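Local coordinates for protein maquette-3 (Escherichia coli, PDB 6Z0C) that forms an artificial four-helix bundle, designed to carry a network of buried charged side chains within its hydrophobic core, at residues 138-143 with 157-162; 131-136 with 164-169. All blocks are in the same frame, centred on the assembly; numbering follows the deposited sequence.

Contact 1 of 2, residues 138-143 with 157-162; sequences KFIELL and ELLKGK
The ammonium nitrogen of Lys162, held by salt bridges to Glu65 of helix 52-99 and to Glu136, ends a side chain whose carbons lie against Phe139 and Ile140. A bend at chi2 (-56°) sets CD of Lys162 off the extended course, and beyond it the chain runs straight across Phe139 at about a right angle. Its CE comes within 3.8 Å of Phe139 CD2, approaching the ring obliquely. Leu158 CD2 stands instead at the ring edge, close to its plane and 4.5 Å from Phe139 CE2. One turn along its own helix, Leu143 places CB 4.1 Å above one face of the Phe139 ring, toward the rim.

The two segments belong to neighbouring antiparallel helices of a four-helix bundle, 105-144 and 152-194, whose local axes approach to 10.6 Å and run at 158° to each other. Ile140 uses both branches here: CG1 lies 3.8 Å from Lys162 CB, and CG2 meets Leu159 CD1 at 4.0 Å, the side chains of Ile140 and Leu159 crossing at about a right angle. An alanine at Ile140 would lack both branches and would probably open a gap beside Lys162 CB and Leu159 CD1, leaving the lysine stem less firmly packed. Leu143 holds CG anti to its own N (chi1 178°), and from there CD2 reaches within 3.7 Å of Leu159 CA. The same methyl is 4.1 Å from Leu158 CG. The other two helices close over this layer: Ile38 and Leu42 of helix 4-48 pack on Leu158, and Val57 and Gln61 of helix 52-99 touch Phe139.

Contact 2 of 2, residues 131-136 with 164-169; sequences KQLEDE and QVIKQQ
In Gln169, CG stands anti to the carbonyl carbon (chi1 -84°) and the chain continues extended, whereas in Gln132 CG is anti to the backbone N; the two side chains cross at about a right angle. Their amide planes are turned 57° apart, with Gln132 OE1 2.8 Å from Gln169 NE2. The other end of the Gln169 amide faces carbon: OE1 is 3.2 Å from Glu136 CG and 3.8 Å from Leu133 CA. Leu133 slides past Gln169 in the opposite direction and brings CD1 to 3.9 Å from Ile166 CG2. Beside this apolar pair, Ile166 CG1 packs on Glu136 CB at 3.7 Å.

Glu136 bends at chi2 (-75°), and its OE1 lies 3.4 Å from Val165 CG1. Its charge is answered by lysines from two helices: OE1 forms a salt bridge with Lys35 of helix 4-48, with Lys162 on OE2. A buried carboxylate paired with lysines of two other helices is consistent with the buried charged network for which this bundle was designed. With a lysine on each oxygen, the Glu136 carboxylate would probably stay ionised despite its burial, whereas Gln169 OE1, buried with no polar partner in the model, is likely to exact a desolvation cost.

How the contacts relate
Contacts 1 and 2 are successive levels of the same antiparallel helix pair, 105-144 with 152-194, their centres 10 Å apart. Contact 1 is nested inside the loop closed by contact 2 and lies farther from the middle of the chain, about 22 Å against 12 Å between centres. A salt bridge joins the levels: Lys162 NZ of contact 1 is 2.9 Å from Glu136 OE2 of contact 2. Lys35 and Glu65 extend this pair into a run of alternating charges involving all four helices. The potassium site at Gly101, Gly103 and Gln200 lies toward the other end of the bundle, apart from both contacts.

Contact 1 of 2, residues 138-143 with 157-162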
loop_
_atom_site.group_PDB
_atom_site.type_symbol
_atom_site.label_atom_id
_atom_site.label_comp_id
_atom_site.label_asym_id
_atom_site.label_seq_id
_atom_site.Cartn_x
_atom_site.Cartn_y
_atom_site.Cartn_z
ATOM N N LYS A 138 15.161 10.747 -5.042
ATOM C CA LYS A 138 16.412 11.411 -4.589
ATOM C C LYS A 138 17.619 10.595 -5.053
ATOM O O LYS A 138 18.594 11.198 -5.535
ATOM C CB LYS A 138 16.448 11.563 -3.069
ATOM C CG LYS A 138 15.552 12.655 -2.511
ATOM C CD LYS A 138 15.652 12.777 -1.013
ATOM C CE LYS A 138 14.742 13.845 -0.452
ATOM N NZ LYS A 138 14.541 13.666 1.004
ATOM N N PHE A 139 17.571 9.270 -4.913
ATOM C CA PHE A 139 18.718 8.417 -5.299
ATOM C C PHE A 139 18.940 8.520 -6.812
ATOM O O PHE A 139 20.106 8.594 -7.232
ATOM C CB PHE A 139 18.561 6.957 -4.872
ATOM C CG PHE A 139 19.762 6.161 -5.303
ATOM C CD1 PHE A 139 21.014 6.457 -4.784
ATOM C CD2 PHE A 139 19.670 5.207 -6.303
ATOM C CE1 PHE A 139 22.140 5.772 -5.213
ATOM C CE2 PHE A 139 20.798 4.519 -6.725
ATOM C CZ PHE A 139 22.029 4.806 -6.184
ATOM N N ILE A 140 17.862 8.520 -7.599
ATOM C CA ILE A 140 17.931 8.635 -9.088
ATOM C C ILE A 140 18.645 9.941 -9.459
ATOM O O ILE A 140 19.518 9.899 -10.347
ATOM C CB ILE A 140 16.529 8.530 -9.715
ATOM C CG1 ILE A 140 16.106 7.061 -9.797
ATOM C CG2 ILE A 140 16.467 9.229 -11.066
ATOM C CD1 ILE A 140 14.873 6.819 -10.615
ATOM N N GLU A 141 18.296 11.052 -8.807
ATOM C CA GLU A 141 18.907 12.380 -9.093
ATOM C C GLU A 141 20.409 12.299 -8.777
ATOM O O GLU A 141 21.211 12.842 -9.553
ATOM C CB GLU A 141 18.140 13.476 -8.347
ATOM C CG GLU A 141 16.729 13.664 -8.894
ATOM C CD GLU A 141 15.725 14.403 -8.021
ATOM O OE1 GLU A 141 16.127 14.963 -6.978
ATOM O OE2 GLU A 141 14.531 14.416 -8.392
ATOM N N LEU A 142 20.778 11.574 -7.719
ATOM C CA LEU A 142 22.190 11.362 -7.306
ATOM C C LEU A 142 22.895 10.430 -8.303
ATOM O O LEU A 142 24.034 10.739 -8.709
ATOM C CB LEU A 142 22.183 10.775 -5.892
ATOM C CG LEU A 142 23.476 10.906 -5.096
ATOM C CD1 LEU A 142 23.987 12.339 -5.096
ATOM C CD2 LEU A 142 23.253 10.425 -3.674
ATOM N N LEU A 143 22.236 9.330 -8.678
ATOM C CA LEU A 143 22.780 8.290 -9.592
ATOM C C LEU A 143 23.074 8.906 -10.966
ATOM O O LEU A 143 24.104 8.551 -11.561
ATOM C CB LEU A 143 21.761 7.152 -9.696
ATOM C CG LEU A 143 22.127 6.012 -10.645
ATOM C CD1 LEU A 143 23.515 5.458 -10.341
ATOM C CD2 LEU A 143 21.087 4.909 -10.570
ATOM N N GLU A 157 22.192 0.347 -16.200
ATOM C CA GLU A 157 21.263 -0.783 -15.910
ATOM C C GLU A 157 20.583 -0.553 -14.555
ATOM O O GLU A 157 19.371 -0.817 -14.445
ATOM C CB GLU A 157 22.001 -2.125 -15.935
ATOM C CG GLU A 157 22.274 -2.630 -17.339
ATOM C CD GLU A 157 21.037 -2.707 -18.219
ATOM O OE1 GLU A 157 20.886 -1.835 -19.101
ATOM O OE2 GLU A 157 20.222 -3.629 -18.010
ATOM N N LEU A 158 21.339 -0.082 -13.563
ATOM C CA LEU A 158 20.834 0.229 -12.199
ATOM C C LEU A 158 19.773 1.333 -12.298
ATOM O O LEU A 158 18.721 1.212 -11.646
ATOM C CB LEU A 158 22.026 0.650 -11.335
ATOM C CG LEU A 158 21.731 0.950 -9.869
ATOM C CD1 LEU A 158 21.182 -0.278 -9.154
ATOM C CD2 LEU A 158 22.985 1.458 -9.179
ATOM N N LEU A 159 20.038 2.366 -13.104
ATOM C CA LEU A 159 19.107 3.507 -13.307
ATOM C C LEU A 159 17.811 2.995 -13.945
ATOM O O LEU A 159 16.739 3.365 -13.453
ATOM C CB LEU A 159 19.783 4.572 -14.175
ATOM C CG LEU A 159 18.912 5.773 -14.544
ATOM C CD1 LEU A 159 18.359 6.454 -13.302
ATOM C CD2 LEU A 159 19.693 6.766 -15.385
ATOM N N LYS A 160 17.908 2.168 -14.991
ATOM C CA LYS A 160 16.734 1.571 -15.686
ATOM C C LYS A 160 15.867 0.828 -14.664
ATOM O O LYS A 160 14.632 1.015 -14.687
ATOM C CB LYS A 160 17.170 0.609 -16.794
ATOM C CG LYS A 160 17.650 1.259 -18.083
ATOM C CD LYS A 160 17.902 0.239 -19.177
ATOM C CE LYS A 160 18.513 0.835 -20.428
ATOM N NZ LYS A 160 18.696 -0.188 -21.485
ATOM N N GLY A 161 16.498 0.017 -13.809
ATOM C CA GLY A 161 15.823 -0.723 -12.728
ATOM C C GLY A 161 15.087 0.219 -11.790
ATOM O O GLY A 161 13.900 -0.039 -11.500
ATOM N N LYS A 162 15.762 1.283 -11.343
ATOM C CA LYS A 162 15.214 2.258 -10.364
ATOM C C LYS A 162 14.012 2.980 -10.979
ATOM O O LYS A 162 13.034 3.202 -10.249
ATOM C CB LYS A 162 16.290 3.242 -9.899
ATOM C CG LYS A 162 17.270 2.685 -8.877
ATOM C CD LYS A 162 16.589 2.146 -7.645
ATOM C CE LYS A 162 17.492 2.090 -6.433
ATOM N NZ LYS A 162 16.764 1.557 -5.259
#

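Contact 2 of 2, residues 131-136 with 164-169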
loop_
_atom_site.group_PDB
_atom_site.type_symbol
_atom_site.label_atom_id
_atom_site.label_comp_id
_atom_site.label_asym_id
_atom_site.label_seq_id
_atom_site.Cartn_x
_atom_site.Cartn_y
_atom_site.Cartn_z
ATOM N N LYS A 131 6.930 8.265 1.194
ATOM C CA LYS A 131 8.294 8.520 1.721
ATOM C C LYS A 131 9.306 7.668 0.945
ATOM O O LYS A 131 10.334 8.220 0.515
ATOM C CB LYS A 131 8.343 8.257 3.229
ATOM C CG LYS A 131 9.705 8.449 3.888
ATOM C CD LYS A 131 10.480 9.656 3.390
ATOM C CE LYS A 131 11.564 10.120 4.343
ATOM N NZ LYS A 131 12.594 9.077 4.558
ATOM N N GLN A 132 9.028 6.376 0.748
ATOM C CA GLN A 132 9.951 5.472 0.009
ATOM C C GLN A 132 10.109 5.999 -1.425
ATOM O O GLN A 132 11.241 6.014 -1.925
ATOM C CB GLN A 132 9.464 4.023 0.051
ATOM C CG GLN A 132 10.479 3.048 -0.531
ATOM C CD GLN A 132 10.183 1.603 -0.209
ATOM O OE1 GLN A 132 9.923 0.789 -1.094
ATOM N NE2 GLN A 132 10.236 1.267 1.067
ATOM N N LEU A 133 9.016 6.451 -2.041
ATOM C CA LEU A 133 8.996 7.020 -3.415
ATOM C C LEU A 133 9.903 8.258 -3.477
ATOM O O LEU A 133 10.698 8.358 -4.431
ATOM C CB LEU A 133 7.546 7.350 -3.776
ATOM C CG LEU A 133 7.302 7.918 -5.171
ATOM C CD1 LEU A 133 7.859 7.001 -6.248
ATOM C CD2 LEU A 133 5.814 8.143 -5.383
ATOM N N GLU A 134 9.812 9.149 -2.488
ATOM C CA GLU A 134 10.666 10.365 -2.395
ATOM C C GLU A 134 12.141 9.951 -2.355
ATOM O O GLU A 134 12.937 10.547 -3.097
ATOM C CB GLU A 134 10.313 11.200 -1.165
ATOM C CG GLU A 134 9.072 12.043 -1.360
ATOM C CD GLU A 134 8.736 12.921 -0.169
ATOM O OE1 GLU A 134 9.626 13.680 0.268
ATOM O OE2 GLU A 134 7.597 12.829 0.326
ATOM N N ASP A 135 12.483 8.967 -1.520
ATOM C CA ASP A 135 13.874 8.469 -1.344
ATOM C C ASP A 135 14.380 7.855 -2.661
ATOM O O ASP A 135 15.574 8.051 -2.981
ATOM C CB ASP A 135 13.960 7.494 -0.164
ATOM C CG ASP A 135 13.793 8.161 1.193
ATOM O OD1 ASP A 135 13.903 9.403 1.265
ATOM O OD2 ASP A 135 13.554 7.438 2.169
ATOM N N GLU A 136 13.518 7.154 -3.408
ATOM C CA GLU A 136 13.879 6.559 -4.723
ATOM C C GLU A 136 14.189 7.690 -5.710
ATOM O O GLU A 136 15.218 7.605 -6.395
ATOM C CB GLU A 136 12.770 5.658 -5.271
ATOM C CG GLU A 136 12.484 4.441 -4.410
ATOM C CD GLU A 136 13.497 3.308 -4.464
ATOM O OE1 GLU A 136 13.122 2.183 -4.086
ATOM O OE2 GLU A 136 14.655 3.548 -4.863
ATOM N N GLN A 164 11.923 1.730 -13.183
ATOM C CA GLN A 164 10.821 0.724 -13.164
ATOM C C GLN A 164 10.253 0.619 -11.743
ATOM O O GLN A 164 9.015 0.535 -11.616
ATOM C CB GLN A 164 11.297 -0.641 -13.672
ATOM C CG GLN A 164 10.298 -1.768 -13.437
ATOM C CD GLN A 164 8.962 -1.530 -14.100
ATOM O OE1 GLN A 164 8.864 -0.869 -15.130
ATOM N NE2 GLN A 164 7.913 -2.085 -13.513
ATOM N N VAL A 165 11.116 0.610 -10.722
ATOM C CA VAL A 165 10.709 0.569 -9.284
ATOM C C VAL A 165 9.765 1.743 -9.006
ATOM O O VAL A 165 8.724 1.529 -8.360
ATOM C CB VAL A 165 11.921 0.595 -8.332
ATOM C CG1 VAL A 165 11.538 1.046 -6.929
ATOM C CG2 VAL A 165 12.610 -0.755 -8.275
ATOM N N ILE A 166 10.122 2.942 -9.469
ATOM C CA ILE A 166 9.338 4.180 -9.188
ATOM C C ILE A 166 7.955 4.057 -9.839
ATOM O O ILE A 166 6.975 4.421 -9.171
ATOM C CB ILE A 166 10.113 5.442 -9.614
ATOM C CG1 ILE A 166 11.119 5.825 -8.527
ATOM C CG2 ILE A 166 9.167 6.587 -9.940
ATOM C CD1 ILE A 166 12.132 6.843 -8.961
ATOM N N LYS A 167 7.871 3.542 -11.071
ATOM C CA LYS A 167 6.577 3.313 -11.775
ATOM C C LYS A 167 5.666 2.448 -10.898
ATOM O O LYS A 167 4.474 2.794 -10.765
ATOM C CB LYS A 167 6.767 2.618 -13.126
ATOM C CG LYS A 167 7.222 3.509 -14.271
ATOM C CD LYS A 167 7.216 2.795 -15.609
ATOM C CE LYS A 167 7.662 3.666 -16.764
ATOM N NZ LYS A 167 9.130 3.843 -16.775
ATOM N N GLN A 168 6.209 1.362 -10.338
ATOM C CA GLN A 168 5.455 0.390 -9.500
ATOM C C GLN A 168 5.037 1.040 -8.173
ATOM O O GLN A 168 3.918 0.753 -7.714
ATOM C CB GLN A 168 6.288 -0.869 -9.267
ATOM C CG GLN A 168 6.511 -1.675 -10.539
ATOM C CD GLN A 168 7.338 -2.917 -10.308
ATOM O OE1 GLN A 168 8.223 -3.248 -11.091
ATOM N NE2 GLN A 168 7.063 -3.617 -9.221
ATOM N N GLN A 169 5.885 1.878 -7.571
ATOM C CA GLN A 169 5.544 2.559 -6.288
ATOM C C GLN A 169 4.413 3.571 -6.520
ATOM O O GLN A 169 3.550 3.678 -5.646
ATOM C CB GLN A 169 6.782 3.182 -5.645
ATOM C CG GLN A 169 7.573 2.178 -4.814
ATOM C CD GLN A 169 8.974 2.649 -4.519
ATOM O OE1 GLN A 169 9.450 3.626 -5.090
ATOM N NE2 GLN A 169 9.645 1.953 -3.618
#